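Glycogen synthase (Cyanobacterium sp. CLg1, PDB 6GNF) belongs to the bacterial glycogen (starch) synthase family and has a two-domain GT-B glycosyltransferase fold, here with adenosine-5'-diphosphate bound. Local coordinates at residues A[30-34]-A[100-104]; A[27-31]-A[60-64]. All blocks are in the same frame, centred on the assembly; numbering follows the deposited sequence.

Contact 1: A[30-34]-A[100-104]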
loop_
_atom_site.group_PDB
_atom_site.type_symbol
_atom_site.label_atom_id
_atom_site.label_comp_id
_atom_site.label_asym_id
_atom_site.label_seq_id
_atom_site.Cartn_x
_atom_site.Cartn_y
_atom_site.Cartn_z
ATOM N N GLU A 30 4.330 5.570 6.715
ATOM C CA GLU A 30 4.677 6.090 5.399
ATOM C C GLU A 30 3.805 7.276 5.034
ATOM O O GLU A 30 2.588 7.205 5.169
ATOM C CB GLU A 30 4.433 5.027 4.333
ATOM C CG GLU A 30 5.471 3.934 4.249
ATOM C CD GLU A 30 5.152 2.910 3.166
ATOM O OE1 GLU A 30 4.609 3.270 2.090
ATOM O OE2 GLU A 30 5.459 1.725 3.412
ATOM N N VAL A 31 4.428 8.326 4.506
ATOM C CA VAL A 31 3.704 9.445 3.892
ATOM C C VAL A 31 4.486 9.907 2.665
ATOM O O VAL A 31 5.558 10.485 2.792
ATOM C CB VAL A 31 3.544 10.650 4.856
ATOM C CG1 VAL A 31 2.755 11.762 4.178
ATOM C CG2 VAL A 31 2.856 10.238 6.145
ATOM N N ALA A 32 3.957 9.637 1.479
ATOM C CA ALA A 32 4.613 10.077 0.254
ATOM C C ALA A 32 4.572 11.597 0.191
ATOM O O ALA A 32 3.648 12.211 0.714
ATOM C CB ALA A 32 3.923 9.486 -0.972
ATOM N N PRO A 33 5.583 12.219 -0.443
ATOM C CA PRO A 33 6.760 11.615 -1.062
ATOM C C PRO A 33 7.943 11.461 -0.098
ATOM O O PRO A 33 9.012 11.047 -0.493
ATOM C CB PRO A 33 7.099 12.608 -2.172
ATOM C CG PRO A 33 6.688 13.935 -1.612
ATOM C CD PRO A 33 5.565 13.680 -0.637
ATOM N N TYR A 34 7.726 11.683 1.188
ATOM C CA TYR A 34 8.815 11.690 2.163
ATOM C C TYR A 34 9.274 10.253 2.434
ATOM O O TYR A 34 10.464 9.949 2.481
ATOM C CB TYR A 34 8.312 12.296 3.471
ATOM C CG TYR A 34 7.762 13.704 3.354
ATOM C CD1 TYR A 34 8.600 14.808 3.524
ATOM C CD2 TYR A 34 6.407 13.938 3.095
ATOM C CE1 TYR A 34 8.112 16.099 3.430
ATOM C CE2 TYR A 34 5.912 15.225 2.995
ATOM C CZ TYR A 34 6.767 16.308 3.165
ATOM O OH TYR A 34 6.318 17.615 3.084
ATOM N N ASP A 100 -0.863 19.367 7.627
ATOM C CA ASP A 100 0.261 19.332 8.559
ATOM C C ASP A 100 0.865 17.939 8.597
ATOM O O ASP A 100 0.169 16.956 8.822
ATOM C CB ASP A 100 -0.192 19.694 9.971
ATOM C CG ASP A 100 -0.657 21.127 10.073
ATOM O OD1 ASP A 100 0.218 22.012 10.263
ATOM O OD2 ASP A 100 -1.856 21.428 9.913
ATOM N N HIS A 101 2.178 17.862 8.407
ATOM C CA HIS A 101 2.898 16.607 8.543
ATOM C C HIS A 101 3.773 16.723 9.766
ATOM O O HIS A 101 4.596 17.633 9.875
ATOM C CB HIS A 101 3.737 16.340 7.301
ATOM C CG HIS A 101 2.935 16.332 6.044
ATOM N ND1 HIS A 101 1.942 15.408 5.805
ATOM C CD2 HIS A 101 2.961 17.145 4.967
ATOM C CE1 HIS A 101 1.400 15.648 4.624
ATOM N NE2 HIS A 101 1.998 16.696 4.096
ATOM N N ILE A 102 3.494 15.877 10.748
ATOM C CA ILE A 102 4.245 15.843 11.981
ATOM C C ILE A 102 5.143 14.620 11.931
ATOM O O ILE A 102 4.692 13.512 11.620
ATOM C CB ILE A 102 3.313 15.721 13.201
ATOM C CG1 ILE A 102 2.183 16.764 13.144
ATOM C CG2 ILE A 102 4.108 15.817 14.493
ATOM C CD1 ILE A 102 2.659 18.173 12.981
ATOM N N TRP A 103 6.410 14.811 12.266
ATOM C CA TRP A 103 7.386 13.741 12.200
ATOM C C TRP A 103 7.970 13.474 13.573
ATOM O O TRP A 103 8.500 14.369 14.232
ATOM C CB TRP A 103 8.510 14.126 11.258
ATOM C CG TRP A 103 8.043 14.645 9.946
ATOM C CD1 TRP A 103 8.079 15.934 9.527
ATOM C CD2 TRP A 103 7.473 13.886 8.872
ATOM N NE1 TRP A 103 7.578 16.033 8.253
ATOM C CE2 TRP A 103 7.213 14.790 7.823
ATOM C CE3 TRP A 103 7.183 12.535 8.687
ATOM C CZ2 TRP A 103 6.654 14.397 6.617
ATOM C CZ3 TRP A 103 6.621 12.133 7.470
ATOM C CH2 TRP A 103 6.360 13.062 6.455
ATOM N N VAL A 104 7.886 12.221 13.995
ATOM C CA VAL A 104 8.360 11.812 15.300
ATOM C C VAL A 104 9.843 11.497 15.205
ATOM O O VAL A 104 10.243 10.574 14.504
ATOM C CB VAL A 104 7.589 10.578 15.796
ATOM C CG1 VAL A 104 8.032 10.200 17.201
ATOM C CG2 VAL A 104 6.094 10.846 15.764
#
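Y34, H101 and W103 form an aromatic cluster, with V31 packed beside it, that fastens the loop after strand 23-27 to strand 99-105 in the N-terminal Rossmann-like domain of a GT-B fold. The aromatic contacts come first. W103 meets Y34 edge-to-face: the centroid of its six-membered ring lies 4.7 Å from that of the tyrosine ring, with the planes 57° apart. The far rim of the indole is what touches, CZ2 sitting over the middle of the phenol face and W103 CH2 reaching within 3.5 Å of Y34 CG. H101 approaches the same tyrosine at an oblique angle, its ring centroid 5.5 Å from that of Y34. There the roles of the rings change, since Y34 CE2 lies above the imidazole face, 4.0 Å from H101 CD2.

H101 and W103 stand two positions apart on the strand, and both send their rings to the face that meets the loop. Flat, broad side chains suit this place because they span the gap to a loop whose backbone makes no hydrogen bond to the strand here. V31 adds the aliphatic contacts. Its branched carbon touches the indole, V31 CB to W103 CH2 being 4.0 Å, while CG1, held anti to the backbone N (chi1 -179°), leans toward the imidazole.

No hydrogen bond crosses the interface; Y34 OH, H101 ND1 and W103 NE1 each have a partner elsewhere: D70, T60 OG1 and S94 OG. Within the loop, a cis peptide before P33 helps bend the chain back on itself, and Y34 N makes a weak 3.0 Å hydrogen bond to V31 O, an oxygen that also lies in the plane of the tyrosine ring, at its edge.

Contact 2: A[27-31]-A[60-64]; sequences VSTEV and TVAPR. With SO4 (sulfate ion), chain G.
A parallel beta bridge between V27 and V61 marks where strand 23-27, beside strand 57-63 in the Rossmann-like sheet, gives way to the loop leading into helix 39-54. S28 N donates to V61 O at 3.1 Å in an almost straight bond (N-H...O 167°), and V27 CA adds a CA-H...O contact to the same oxygen at 3.4 Å. In the other direction A62 CA makes a CA-H...O contact to S28 O at 3.2 Å. The small A62 suits this close approach, packing its methyl against S28 O and the V31 methyl. V27 and V61 share one face of the sheet, and both pack on A143 of helix 132-144.

Beyond the bridge, side chains and a water take over. With chi1 of 68°, S28 turns its OG toward the following turn and donates to E30 O at 2.7 Å, from above the carbonyl plane; T44 OG1 of helix 39-54 grips that oxygen too. The CG2 methyl of V31 sits 3.9 Å from T60 OG1, a hydroxyl hydrogen-bonded to H101 ND1. P63 lays its CD against T29 CA, and a water donates to P63 O at 2.8 Å and weakly to T29 O, joining the two backbones.

R64 reaches away from the loop on an extended chain toward a sulfate ion, probably from the crystallisation liquor. Its NH1 meets sulfate O2 in the guanidinium plane at 3.1 Å (N-H...O 175°), and NH2 binds sulfate O4 at 3.2 Å. R90 binds the same anion, while D105 forms a salt bridge with R64.

Adjacent parallel strands joined through a helix, here 23-27, 39-54 and 57-63, make the beta-alpha-beta crossover that builds Rossmann-like domains.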
loop_
_atom_site.group_PDB
_atom_site.type_symbol
_atom_site.label_atom_id
_atom_site.label_comp_id
_atom_site.label_asym_id
_atom_site.label_seq_id
_atom_site.Cartn_x
_atom_site.Cartn_y
_atom_site.Cartn_z
ATOM N N VAL A 27 -2.249 8.385 11.192
ATOM C CA VAL A 27 -1.020 7.874 11.762
ATOM C C VAL A 27 -0.545 6.722 10.884
ATOM O O VAL A 27 -1.310 5.821 10.561
ATOM C CB VAL A 27 -1.239 7.408 13.218
ATOM C CG1 VAL A 27 0.089 7.109 13.894
ATOM C CG2 VAL A 27 -1.983 8.479 14.005
ATOM N N SER A 28 0.706 6.783 10.445
ATOM C CA SER A 28 1.268 5.711 9.631
ATOM C C SER A 28 2.777 5.708 9.667
ATOM O O SER A 28 3.399 6.651 10.130
ATOM C CB SER A 28 0.798 5.811 8.170
ATOM O OG SER A 28 1.317 6.915 7.498
ATOM N N THR A 29 3.353 4.666 9.088
ATOM C CA THR A 29 4.801 4.587 8.904
ATOM C C THR A 29 5.260 5.288 7.630
ATOM O O THR A 29 6.441 5.529 7.476
ATOM C CB THR A 29 5.255 3.121 8.826
ATOM O OG1 THR A 29 4.385 2.420 7.925
ATOM C CG2 THR A 29 5.148 2.479 10.170
ATOM N N GLU A 30 4.330 5.570 6.715
ATOM C CA GLU A 30 4.677 6.090 5.399
ATOM C C GLU A 30 3.805 7.276 5.034
ATOM O O GLU A 30 2.588 7.205 5.169
ATOM C CB GLU A 30 4.433 5.027 4.333
ATOM C CG GLU A 30 5.471 3.934 4.249
ATOM C CD GLU A 30 5.152 2.910 3.166
ATOM O OE1 GLU A 30 4.609 3.270 2.090
ATOM O OE2 GLU A 30 5.459 1.725 3.412
ATOM N N VAL A 31 4.428 8.326 4.506
ATOM C CA VAL A 31 3.704 9.445 3.892
ATOM C C VAL A 31 4.486 9.907 2.665
ATOM O O VAL A 31 5.558 10.485 2.792
ATOM C CB VAL A 31 3.544 10.650 4.856
ATOM C CG1 VAL A 31 2.755 11.762 4.178
ATOM C CG2 VAL A 31 2.856 10.238 6.145
ATOM N N THR A 60 -0.921 14.457 9.462
ATOM C CA THR A 60 -0.374 13.111 9.461
ATOM C C THR A 60 0.732 13.067 10.503
ATOM O O THR A 60 1.392 14.080 10.786
ATOM C CB THR A 60 0.222 12.699 8.100
ATOM O OG1 THR A 60 1.405 13.476 7.859
ATOM C CG2 THR A 60 -0.806 12.885 6.976
ATOM N N VAL A 61 0.896 11.896 11.106
ATOM C CA VAL A 61 1.979 11.645 12.040
ATOM C C VAL A 61 2.700 10.396 11.596
ATOM O O VAL A 61 2.064 9.355 11.391
ATOM C CB VAL A 61 1.462 11.408 13.475
ATOM C CG1 VAL A 61 2.631 11.218 14.429
ATOM C CG2 VAL A 61 0.588 12.562 13.927
ATOM N N ALA A 62 4.023 10.497 11.468
ATOM C CA ALA A 62 4.826 9.365 11.035
ATOM C C ALA A 62 6.244 9.536 11.543
ATOM O O ALA A 62 6.619 10.622 11.976
ATOM C CB ALA A 62 4.818 9.282 9.525
ATOM N N PRO A 63 7.056 8.474 11.476
ATOM C CA PRO A 63 8.436 8.601 11.960
ATOM C C PRO A 63 9.291 9.493 11.083
ATOM O O PRO A 63 9.088 9.554 9.871
ATOM C CB PRO A 63 8.964 7.162 11.905
ATOM C CG PRO A 63 7.738 6.310 11.949
ATOM C CD PRO A 63 6.709 7.073 11.176
ATOM N N ARG A 64 10.244 10.187 11.688
ATOM C CA ARG A 64 11.212 10.989 10.939
ATOM C C ARG A 64 12.391 10.102 10.535
ATOM O O ARG A 64 13.397 10.016 11.228
ATOM C CB ARG A 64 11.678 12.179 11.786
ATOM C CG ARG A 64 12.556 13.183 11.058
ATOM C CD ARG A 64 12.899 14.318 12.002
ATOM N NE ARG A 64 13.746 15.322 11.382
ATOM C CZ ARG A 64 14.995 15.615 11.731
ATOM N NH1 ARG A 64 15.620 14.987 12.716
ATOM N NH2 ARG A 64 15.631 16.564 11.068
HETATM S S SO4 G . 18.721 17.271 13.703
HETATM O O1 SO4 G . 18.453 17.768 15.077
HETATM O O2 SO4 G . 18.448 15.817 13.579
HETATM O O3 SO4 G . 20.150 17.504 13.405
HETATM O O4 SO4 G . 17.884 18.014 12.733
HETATM O O HOH W 1 7.637 8.602 7.641
#

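How the contacts relate
The centres of contacts 1 and 2 are only about 5 Å apart, and both start from the same loop, sharing E30 and V31. Along the chain the order is segment 27-34, then helix 39-54, then segment 60-64 on its strand and finally segment 100-104. Strand 57-63 lies between strands 23-27 and 99-105 in the nine-stranded mixed sheet of the N-terminal domain, and D100 and I102 pair with T60 by backbone hydrogen bonds. The loop therefore first leaves its neighbouring strand in contact 2 and then reaches over to the next one in contact 1. Together the contacts anchor its start beside the sheet, with the side chain of T29 about 6 Å from the bound AC1 and GLC units.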